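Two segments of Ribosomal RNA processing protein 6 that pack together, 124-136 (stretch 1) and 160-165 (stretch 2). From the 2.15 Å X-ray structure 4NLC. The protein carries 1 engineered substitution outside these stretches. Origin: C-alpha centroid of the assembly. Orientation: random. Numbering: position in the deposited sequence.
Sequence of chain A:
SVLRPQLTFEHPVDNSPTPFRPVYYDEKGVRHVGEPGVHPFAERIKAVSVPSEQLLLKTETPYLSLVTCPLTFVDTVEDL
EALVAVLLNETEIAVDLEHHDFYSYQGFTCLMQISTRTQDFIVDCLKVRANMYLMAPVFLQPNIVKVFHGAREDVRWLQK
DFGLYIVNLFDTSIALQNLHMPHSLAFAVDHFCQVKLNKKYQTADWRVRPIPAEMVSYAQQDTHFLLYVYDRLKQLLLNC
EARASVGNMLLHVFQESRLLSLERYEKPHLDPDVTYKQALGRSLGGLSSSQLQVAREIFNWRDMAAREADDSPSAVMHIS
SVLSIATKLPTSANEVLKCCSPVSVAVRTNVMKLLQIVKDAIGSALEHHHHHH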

ATOM      1  N   ASP A 124      -0.797  -7.394  13.303  1.00 26.65           N
ATOM      2  CA  ASP A 124       0.227  -6.382  13.434  1.00 27.16           C
ATOM      3  C   ASP A 124       1.444  -6.696  12.555  1.00 32.71           C
ATOM      4  O   ASP A 124       2.400  -7.331  13.000  1.00 31.67           O
ATOM      5  CB  ASP A 124       0.586  -6.124  14.904  1.00 29.11           C
ATOM      6  CG  ASP A 124       1.482  -4.927  15.104  1.00 32.56           C
ATOM      7  OD1 ASP A 124       2.162  -4.518  14.128  1.00 30.63           O
ATOM      8  OD2 ASP A 124       1.551  -4.429  16.238  1.00 36.52           O
ATOM      9  N   CYS A 125       1.376  -6.216  11.294  1.00 32.63           N
ATOM     10  CA  CYS A 125       2.369  -6.230  10.197  1.00 33.13           C
ATOM     11  C   CYS A 125       3.690  -5.666  10.587  1.00 36.21           C
ATOM     12  O   CYS A 125       4.625  -5.813   9.808  1.00 38.24           O
ATOM     13  CB  CYS A 125       1.847  -5.421   9.017  1.00 33.32           C
ATOM     14  SG  CYS A 125       0.534  -6.210   8.128  1.00 37.00           S
ATOM     15  N   LEU A 126       3.722  -4.824  11.607  1.00 30.11           N
ATOM     16  CA  LEU A 126       4.960  -4.227  12.039  1.00 29.92           C
ATOM     17  C   LEU A 126       5.670  -5.184  12.965  1.00 35.04           C
ATOM     18  O   LEU A 126       6.823  -5.516  12.732  1.00 36.42           O
ATOM     19  CB  LEU A 126       4.724  -2.862  12.710  1.00 29.54           C
ATOM     20  CG  LEU A 126       4.337  -1.716  11.773  1.00 32.09           C
ATOM     21  CD1 LEU A 126       4.042  -0.425  12.563  1.00 30.93           C
ATOM     22  CD2 LEU A 126       5.408  -1.490  10.703  1.00 32.06           C
ATOM     23  N   LYS A 127       4.965  -5.660  13.985  1.00 30.90           N
ATOM     24  CA  LYS A 127       5.504  -6.578  14.978  1.00 30.17           C
ATOM     25  C   LYS A 127       5.844  -7.936  14.376  1.00 33.88           C
ATOM     26  O   LYS A 127       6.826  -8.532  14.801  1.00 34.59           O
ATOM     27  CB  LYS A 127       4.547  -6.716  16.178  1.00 32.28           C
ATOM     28  CG  LYS A 127       5.259  -7.252  17.405  1.00 45.64           C
ATOM     29  CD  LYS A 127       4.905  -6.529  18.679  1.00 52.14           C
ATOM     30  CE  LYS A 127       5.556  -7.197  19.865  1.00 56.53           C
ATOM     31  NZ  LYS A 127       7.036  -7.293  19.712  1.00 68.16           N
ATOM     32  N   VAL A 128       5.065  -8.424  13.393  1.00 29.78           N
ATOM     33  CA  VAL A 128       5.366  -9.738  12.779  1.00 28.31           C
ATOM     34  C   VAL A 128       5.781  -9.585  11.291  1.00 29.43           C
ATOM     35  O   VAL A 128       5.687 -10.549  10.525  1.00 27.70           O
ATOM     36  CB  VAL A 128       4.256 -10.824  13.011  1.00 31.26           C
ATOM     37  CG1 VAL A 128       4.032 -11.059  14.500  1.00 30.55           C
ATOM     38  CG2 VAL A 128       2.947 -10.470  12.325  1.00 30.60           C
ATOM     39  N   ARG A 129       6.329  -8.389  10.919  1.00 25.97           N
ATOM     40  CA  ARG A 129       6.817  -8.078   9.570  1.00 25.43           C
ATOM     41  C   ARG A 129       7.660  -9.189   8.982  1.00 29.81           C
ATOM     42  O   ARG A 129       7.383  -9.631   7.867  1.00 29.25           O
ATOM     43  CB  ARG A 129       7.615  -6.761   9.546  1.00 26.16           C
ATOM     44  CG  ARG A 129       8.074  -6.347   8.141  1.00 26.86           C
ATOM     45  CD  ARG A 129       8.871  -5.061   8.221  1.00 27.76           C
ATOM     46  NE  ARG A 129       9.639  -4.776   7.010  1.00 29.34           N
ATOM     47  CZ  ARG A 129       9.140  -4.170   5.936  1.00 47.17           C
ATOM     48  NH1 ARG A 129       7.866  -3.780   5.914  1.00 35.63           N
ATOM     49  NH2 ARG A 129       9.904  -3.942   4.881  1.00 33.97           N
ATOM     50  N   ALA A 130       8.672  -9.650   9.747  1.00 27.03           N
ATOM     51  CA  ALA A 130       9.635 -10.682   9.351  1.00 27.17           C
ATOM     52  C   ALA A 130       9.008 -12.071   9.175  1.00 32.98           C
ATOM     53  O   ALA A 130       9.622 -12.933   8.553  1.00 32.62           O
ATOM     54  CB  ALA A 130      10.754 -10.761  10.382  1.00 27.81           C
ATOM     55  N   ASN A 131       7.789 -12.282   9.713  1.00 30.13           N
ATOM     56  CA  ASN A 131       7.107 -13.580   9.707  1.00 28.72           C
ATOM     57  C   ASN A 131       5.894 -13.665   8.798  1.00 29.47           C
ATOM     58  O   ASN A 131       5.237 -14.710   8.760  1.00 27.58           O
ATOM     59  CB  ASN A 131       6.684 -13.912  11.158  1.00 29.79           C
ATOM     60  CG  ASN A 131       7.757 -13.565  12.165  1.00 47.83           C
ATOM     61  OD1 ASN A 131       7.686 -12.561  12.882  1.00 48.74           O
ATOM     62  ND2 ASN A 131       8.824 -14.320  12.153  1.00 29.38           N
ATOM     63  N   MET A 132       5.563 -12.576   8.098  1.00 26.42           N
ATOM     64  CA  MET A 132       4.361 -12.528   7.255  1.00 25.56           C
ATOM     65  C   MET A 132       4.371 -13.556   6.103  1.00 30.62           C
ATOM     66  O   MET A 132       3.303 -13.961   5.644  1.00 29.35           O
ATOM     67  CB  MET A 132       4.100 -11.109   6.748  1.00 26.06           C
ATOM     68  CG  MET A 132       3.615 -10.155   7.827  1.00 28.20           C
ATOM     69  SD  MET A 132       2.050 -10.646   8.577  1.00 30.63           S
ATOM     70  CE  MET A 132       0.914 -10.163   7.273  1.00 26.90           C
ATOM     71  N   TYR A 133       5.571 -14.047   5.719  1.00 28.19           N
ATOM     72  CA  TYR A 133       5.750 -15.068   4.679  1.00 28.37           C
ATOM     73  C   TYR A 133       4.963 -16.351   5.012  1.00 30.05           C
ATOM     74  O   TYR A 133       4.592 -17.102   4.103  1.00 27.39           O
ATOM     75  CB  TYR A 133       7.242 -15.369   4.462  1.00 29.93           C
ATOM     76  CG  TYR A 133       7.917 -16.084   5.619  1.00 33.00           C
ATOM     77  CD1 TYR A 133       7.919 -17.469   5.699  1.00 35.52           C
ATOM     78  CD2 TYR A 133       8.616 -15.376   6.590  1.00 34.48           C
ATOM     79  CE1 TYR A 133       8.576 -18.135   6.732  1.00 38.04           C
ATOM     80  CE2 TYR A 133       9.284 -16.032   7.626  1.00 36.06           C
ATOM     81  CZ  TYR A 133       9.234 -17.413   7.709  1.00 43.54           C
ATOM     82  OH  TYR A 133       9.865 -18.083   8.729  1.00 45.94           O
ATOM     83  N   LEU A 134       4.690 -16.571   6.318  1.00 26.31           N
ATOM     84  CA  LEU A 134       3.909 -17.718   6.828  1.00 27.20           C
ATOM     85  C   LEU A 134       2.466 -17.738   6.339  1.00 30.20           C
ATOM     86  O   LEU A 134       1.795 -18.749   6.465  1.00 29.83           O
ATOM     87  CB  LEU A 134       3.964 -17.825   8.371  1.00 27.57           C
ATOM     88  CG  LEU A 134       5.356 -18.141   8.960  1.00 32.58           C
ATOM     89  CD1 LEU A 134       5.357 -17.967  10.460  1.00 32.22           C
ATOM     90  CD2 LEU A 134       5.845 -19.529   8.577  1.00 35.75           C
ATOM     91  N   MET A 135       2.006 -16.633   5.765  1.00 27.23           N
ATOM     92  CA  MET A 135       0.664 -16.491   5.213  1.00 27.14           C
ATOM     93  C   MET A 135       0.610 -16.993   3.762  1.00 27.56           C
ATOM     94  O   MET A 135      -0.485 -17.140   3.239  1.00 28.55           O
ATOM     95  CB  MET A 135       0.206 -15.014   5.271  1.00 29.33           C
ATOM     96  CG  MET A 135       0.255 -14.425   6.672  1.00 33.53           C
ATOM     97  SD  MET A 135      -1.043 -13.222   6.928  1.00 38.62           S
ATOM     98  CE  MET A 135      -2.523 -14.363   6.911  1.00 35.02           C
ATOM     99  N   ALA A 136       1.772 -17.253   3.123  1.00 21.14           N
ATOM    100  CA  ALA A 136       1.848 -17.766   1.740  1.00 21.84           C
ATOM    101  C   ALA A 136       0.963 -19.027   1.475  1.00 27.95           C
ATOM    102  O   ALA A 136       0.349 -19.075   0.415  1.00 29.70           O
ATOM    103  CB  ALA A 136       3.297 -18.013   1.314  1.00 22.28           C
TER
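Stretch 2, residues 160-165: KDFGLY

The contact is built around two apolar side chains of stretch 2, Phe162 and Leu164, both pointing toward stretch 1. Phe162 gives up the most surface. Its ring lies under Met132, with Met132 CB 3.4 Å from Phe162 CD1 and Met132 CG over the ring face, 3.9 Å from its centroid. Cys125 adds a sulfur approached obliquely, Cys125 SG being 3.6 Å from Phe162 CZ.

Leu164 serves the next part of the 3-10 segment and the residue after it: Leu164 CD1 lies 3.6 Å from Met132 O and 4.1 Å from Met135 CB, while Leu164 CD2 comes within 3.6 Å of Ala136 N. The two chains run in the same sense here, Met132 beside Phe162 (CA to CA 5.8 Å) and Ala136 beside Leu164 (CA to CA 6.2 Å). Between the two anchors, the helical conformation of stretch 2 gives way at Gly163, whose positive phi favours glycine, and Leu164 and Tyr165 continue extended.

Charge closes the edge at the start of the 3-10 segment. Arg129 extends through three t rotamers to a salt bridge, Arg129 NH1 donating to Asp161 OD1 at 2.8 Å. Two waters reinforce the pairing: one donates to both backbone carbonyls, Arg129 O and Asp161 O, and the other links Arg129 NH2 to Asp161 OD1.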

ATOM      1  N   LYS A 160       6.087  -5.791  -1.900  1.00 23.80           N
ATOM      2  CA  LYS A 160       7.131  -4.933  -1.347  1.00 23.42           C
ATOM      3  C   LYS A 160       7.539  -5.345   0.060  1.00 27.49           C
ATOM      4  O   LYS A 160       8.729  -5.503   0.343  1.00 27.57           O
ATOM      5  CB  LYS A 160       6.623  -3.468  -1.347  1.00 25.29           C
ATOM      6  CG  LYS A 160       7.423  -2.466  -0.487  1.00 24.21           C
ATOM      7  CD  LYS A 160       6.775  -1.051  -0.486  1.00 29.25           C
ATOM      8  CE  LYS A 160       5.447  -0.910   0.292  1.00 26.34           C
ATOM      9  NZ  LYS A 160       4.789   0.409   0.034  1.00 23.75           N
ATOM     10  N   ASP A 161       6.545  -5.520   0.942  1.00 24.06           N
ATOM     11  CA  ASP A 161       6.793  -5.753   2.356  1.00 22.90           C
ATOM     12  C   ASP A 161       6.967  -7.182   2.764  1.00 30.56           C
ATOM     13  O   ASP A 161       7.681  -7.427   3.731  1.00 32.64           O
ATOM     14  CB  ASP A 161       5.683  -5.104   3.190  1.00 22.08           C
ATOM     15  CG  ASP A 161       5.715  -3.580   3.128  1.00 27.96           C
ATOM     16  OD1 ASP A 161       6.760  -3.001   3.472  1.00 29.17           O
ATOM     17  OD2 ASP A 161       4.672  -2.966   2.753  1.00 27.27           O
ATOM     18  N   PHE A 162       6.256  -8.118   2.127  1.00 27.49           N
ATOM     19  CA  PHE A 162       6.250  -9.498   2.625  1.00 27.42           C
ATOM     20  C   PHE A 162       6.473 -10.633   1.616  1.00 30.47           C
ATOM     21  O   PHE A 162       6.338 -11.796   2.002  1.00 30.11           O
ATOM     22  CB  PHE A 162       4.894  -9.753   3.335  1.00 28.15           C
ATOM     23  CG  PHE A 162       4.299  -8.604   4.123  1.00 28.30           C
ATOM     24  CD1 PHE A 162       4.936  -8.117   5.267  1.00 29.40           C
ATOM     25  CD2 PHE A 162       3.053  -8.080   3.785  1.00 28.60           C
ATOM     26  CE1 PHE A 162       4.366  -7.079   6.020  1.00 30.44           C
ATOM     27  CE2 PHE A 162       2.484  -7.043   4.537  1.00 30.88           C
ATOM     28  CZ  PHE A 162       3.139  -6.555   5.653  1.00 28.88           C
ATOM     29  N   GLY A 163       6.702 -10.311   0.346  1.00 26.76           N
ATOM     30  CA  GLY A 163       6.800 -11.327  -0.702  1.00 25.40           C
ATOM     31  C   GLY A 163       5.536 -12.179  -0.782  1.00 27.05           C
ATOM     32  O   GLY A 163       5.618 -13.384  -1.045  1.00 25.85           O
ATOM     33  N   LEU A 164       4.342 -11.545  -0.558  1.00 22.63           N
ATOM     34  CA  LEU A 164       3.025 -12.191  -0.624  1.00 21.88           C
ATOM     35  C   LEU A 164       2.296 -11.901  -1.943  1.00 26.87           C
ATOM     36  O   LEU A 164       2.276 -10.763  -2.422  1.00 26.25           O
ATOM     37  CB  LEU A 164       2.142 -11.865   0.611  1.00 21.19           C
ATOM     38  CG  LEU A 164       2.625 -12.443   1.947  1.00 23.93           C
ATOM     39  CD1 LEU A 164       1.796 -11.931   3.126  1.00 23.13           C
ATOM     40  CD2 LEU A 164       2.595 -13.945   1.928  1.00 28.04           C
ATOM     41  N   TYR A 165       1.696 -12.962  -2.522  1.00 24.23           N
ATOM     42  CA  TYR A 165       1.009 -12.988  -3.809  1.00 23.98           C
ATOM     43  C   TYR A 165      -0.339 -13.718  -3.712  1.00 30.28           C
ATOM     44  O   TYR A 165      -0.446 -14.769  -3.059  1.00 29.26           O
ATOM     45  CB  TYR A 165       1.905 -13.658  -4.860  1.00 24.86           C
ATOM     46  CG  TYR A 165       3.245 -12.973  -5.026  1.00 26.23           C
ATOM     47  CD1 TYR A 165       4.337 -13.323  -4.227  1.00 27.13           C
ATOM     48  CD2 TYR A 165       3.425 -11.976  -5.978  1.00 27.48           C
ATOM     49  CE1 TYR A 165       5.568 -12.688  -4.366  1.00 26.00           C
ATOM     50  CE2 TYR A 165       4.662 -11.364  -6.156  1.00 28.64           C
ATOM     51  CZ  TYR A 165       5.718 -11.693  -5.319  1.00 33.88           C
ATOM     52  OH  TYR A 165       6.925 -11.071  -5.486  1.00 29.85           O
TER
HETATM   53  O   HOH W   1       8.879  -9.296   5.482  1.00 33.88           O
HETATM   54  O   HOH W   2       9.188  -2.009   2.804  1.00 39.69           O